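Local coordinates for protein (R)-specific secondary-alkylsulfatase (Pseudomonas sp., PDB 2YHE) that hydrolyses (R)-secondary-alkyl sulfates with strict inversion of configuration at the carbon, giving homochiral (S)-alcohols and sulfate, at residues A[607-612]-A[631-636]. Numbering follows the deposited sequence.
Sequences VKLTKP and GTVKLD
K608 and K634 face each other as the hydrogen-bonded pair of a short antiparallel strand pairing, in which the axes of the short strand segments 607-609 and 634-636 come within 5.0 Å, their N-to-C directions 161° apart. K608 N donates to K634 O at 2.9 Å, and K634 N returns the bond to K608 O. That same carbonyl oxygen also receives a CA-H...O contact from V633 CA. V607 and L635 form the neighbouring non-hydrogen-bonded pair. Side chains alternate along a strand, and here apolar residues fall on one face and lysines on the other. On the apolar face, V607 CG1, placed anti to its backbone N (chi1 -164°), touches both L635 CD1 at 3.7 Å and V633 CG1 at 4.0 Å, while L609 CD2 lies alongside V633 CG2 at 3.9 Å. The pairing closes one margin of the five-stranded sheet of the SCP2-like C-terminal domain: strand 605-609 also bonds to strand 570-576, whereas strand 634-637 is outermost within the chain. Helices 611-618 and 624-630 make the connection and cover this apolar face, I617 and I628 meeting V633. The other face carries the lysines, whose CB atoms are 4.1 Å apart before their chains lead away. Here the aliphatic part of K608 crosses the D636 carboxylate, CE to OD2 3.8 Å, but K608 NZ stays 5.1 Å from D636 OD2, so any attraction is probably long-range.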
loop_
_atom_site.group_PDB
_atom_site.type_symbol
_atom_site.label_atom_id
_atom_site.label_comp_id
_atom_site.label_asym_id
_atom_site.label_seq_id
_atom_site.Cartn_x
_atom_site.Cartn_y
_atom_site.Cartn_z
ATOM N N VAL A 607 -30.577 -15.106 -16.176
ATOM C CA VAL A 607 -29.783 -16.150 -16.837
ATOM C C VAL A 607 -29.638 -17.381 -15.942
ATOM O O VAL A 607 -29.099 -17.292 -14.837
ATOM C CB VAL A 607 -28.401 -15.633 -17.322
ATOM C CG1 VAL A 607 -27.780 -16.596 -18.321
ATOM C CG2 VAL A 607 -28.495 -14.220 -17.912
ATOM N N LYS A 608 -30.119 -18.530 -16.434
ATOM C CA LYS A 608 -30.049 -19.816 -15.734
ATOM C C LYS A 608 -29.042 -20.707 -16.467
ATOM O O LYS A 608 -29.231 -21.017 -17.644
ATOM C CB LYS A 608 -31.433 -20.492 -15.642
ATOM C CG LYS A 608 -32.576 -19.597 -15.176
ATOM C CD LYS A 608 -33.716 -20.425 -14.601
ATOM C CE LYS A 608 -34.637 -19.619 -13.719
ATOM N NZ LYS A 608 -35.184 -20.443 -12.605
ATOM N N LEU A 609 -27.951 -21.070 -15.784
ATOM C CA LEU A 609 -26.856 -21.882 -16.318
ATOM C C LEU A 609 -26.032 -22.487 -15.196
ATOM O O LEU A 609 -26.406 -22.396 -14.025
ATOM C CB LEU A 609 -25.923 -21.049 -17.245
ATOM C CG LEU A 609 -25.623 -19.557 -16.895
ATOM C CD1 LEU A 609 -24.890 -19.386 -15.596
ATOM C CD2 LEU A 609 -24.781 -18.920 -17.954
ATOM N N THR A 610 -24.882 -23.072 -15.567
ATOM C CA THR A 610 -23.885 -23.640 -14.662
ATOM C C THR A 610 -22.580 -22.866 -14.834
ATOM O O THR A 610 -22.377 -22.200 -15.867
ATOM C CB THR A 610 -23.664 -25.136 -14.928
ATOM O OG1 THR A 610 -23.301 -25.339 -16.301
ATOM C CG2 THR A 610 -24.864 -26.000 -14.506
ATOM N N LYS A 611 -21.702 -22.952 -13.809
ATOM C CA LYS A 611 -20.370 -22.333 -13.784
ATOM C C LYS A 611 -19.580 -22.764 -15.050
ATOM O O LYS A 611 -19.161 -21.863 -15.799
ATOM C CB LYS A 611 -19.617 -22.729 -12.491
ATOM C CG LYS A 611 -18.481 -21.798 -12.087
ATOM C CD LYS A 611 -17.360 -22.560 -11.374
ATOM C CE LYS A 611 -17.353 -22.364 -9.879
ATOM N NZ LYS A 611 -16.088 -22.858 -9.288
ATOM N N PRO A 612 -19.488 -24.100 -15.386
ATOM C CA PRO A 612 -18.780 -24.492 -16.622
ATOM C C PRO A 612 -19.281 -23.786 -17.887
ATOM O O PRO A 612 -18.465 -23.307 -18.686
ATOM C CB PRO A 612 -19.025 -26.000 -16.692
ATOM C CG PRO A 612 -19.243 -26.413 -15.287
ATOM C CD PRO A 612 -19.983 -25.300 -14.660
ATOM N N GLY A 631 -29.846 -25.408 -24.904
ATOM C CA GLY A 631 -30.571 -25.358 -23.639
ATOM C C GLY A 631 -29.680 -25.296 -22.407
ATOM O O GLY A 631 -30.155 -25.525 -21.291
ATOM N N THR A 632 -28.379 -24.990 -22.592
ATOM C CA THR A 632 -27.397 -24.860 -21.497
ATOM C C THR A 632 -27.529 -23.490 -20.801
ATOM O O THR A 632 -27.134 -23.331 -19.641
ATOM C CB THR A 632 -25.967 -25.215 -21.957
ATOM O OG1 THR A 632 -25.698 -24.678 -23.252
ATOM C CG2 THR A 632 -25.730 -26.681 -21.977
ATOM N N VAL A 633 -28.112 -22.518 -21.526
ATOM C CA VAL A 633 -28.404 -21.152 -21.090
ATOM C C VAL A 633 -29.897 -20.919 -21.319
ATOM O O VAL A 633 -30.385 -21.041 -22.446
ATOM C CB VAL A 633 -27.516 -20.119 -21.831
ATOM C CG1 VAL A 633 -28.050 -18.696 -21.681
ATOM C CG2 VAL A 633 -26.081 -20.206 -21.348
ATOM N N LYS A 634 -30.619 -20.613 -20.242
ATOM C CA LYS A 634 -32.055 -20.375 -20.275
ATOM C C LYS A 634 -32.346 -18.962 -19.810
ATOM O O LYS A 634 -32.032 -18.609 -18.670
ATOM C CB LYS A 634 -32.801 -21.430 -19.441
ATOM C CG LYS A 634 -32.865 -22.788 -20.129
ATOM C CD LYS A 634 -33.013 -23.925 -19.140
ATOM C CE LYS A 634 -33.033 -25.265 -19.827
ATOM N NZ LYS A 634 -32.471 -26.335 -18.953
ATOM N N LEU A 635 -32.928 -18.154 -20.715
ATOM C CA LEU A 635 -33.238 -16.744 -20.501
ATOM C C LEU A 635 -34.701 -16.470 -20.166
ATOM O O LEU A 635 -35.609 -17.126 -20.695
ATOM C CB LEU A 635 -32.842 -15.936 -21.751
ATOM C CG LEU A 635 -31.445 -15.313 -21.829
ATOM C CD1 LEU A 635 -30.439 -15.990 -20.892
ATOM C CD2 LEU A 635 -30.934 -15.316 -23.238
ATOM N N ASP A 636 -34.916 -15.459 -19.318
ATOM C CA ASP A 636 -36.212 -14.954 -18.914
ATOM C C ASP A 636 -36.062 -13.447 -19.025
ATOM O O ASP A 636 -35.229 -12.857 -18.334
ATOM C CB ASP A 636 -36.574 -15.383 -17.465
ATOM C CG ASP A 636 -36.533 -16.886 -17.187
ATOM O OD1 ASP A 636 -37.525 -17.583 -17.508
ATOM O OD2 ASP A 636 -35.518 -17.361 -16.624
HETATM O O HOH W 1 -25.772 -24.657 -18.129
#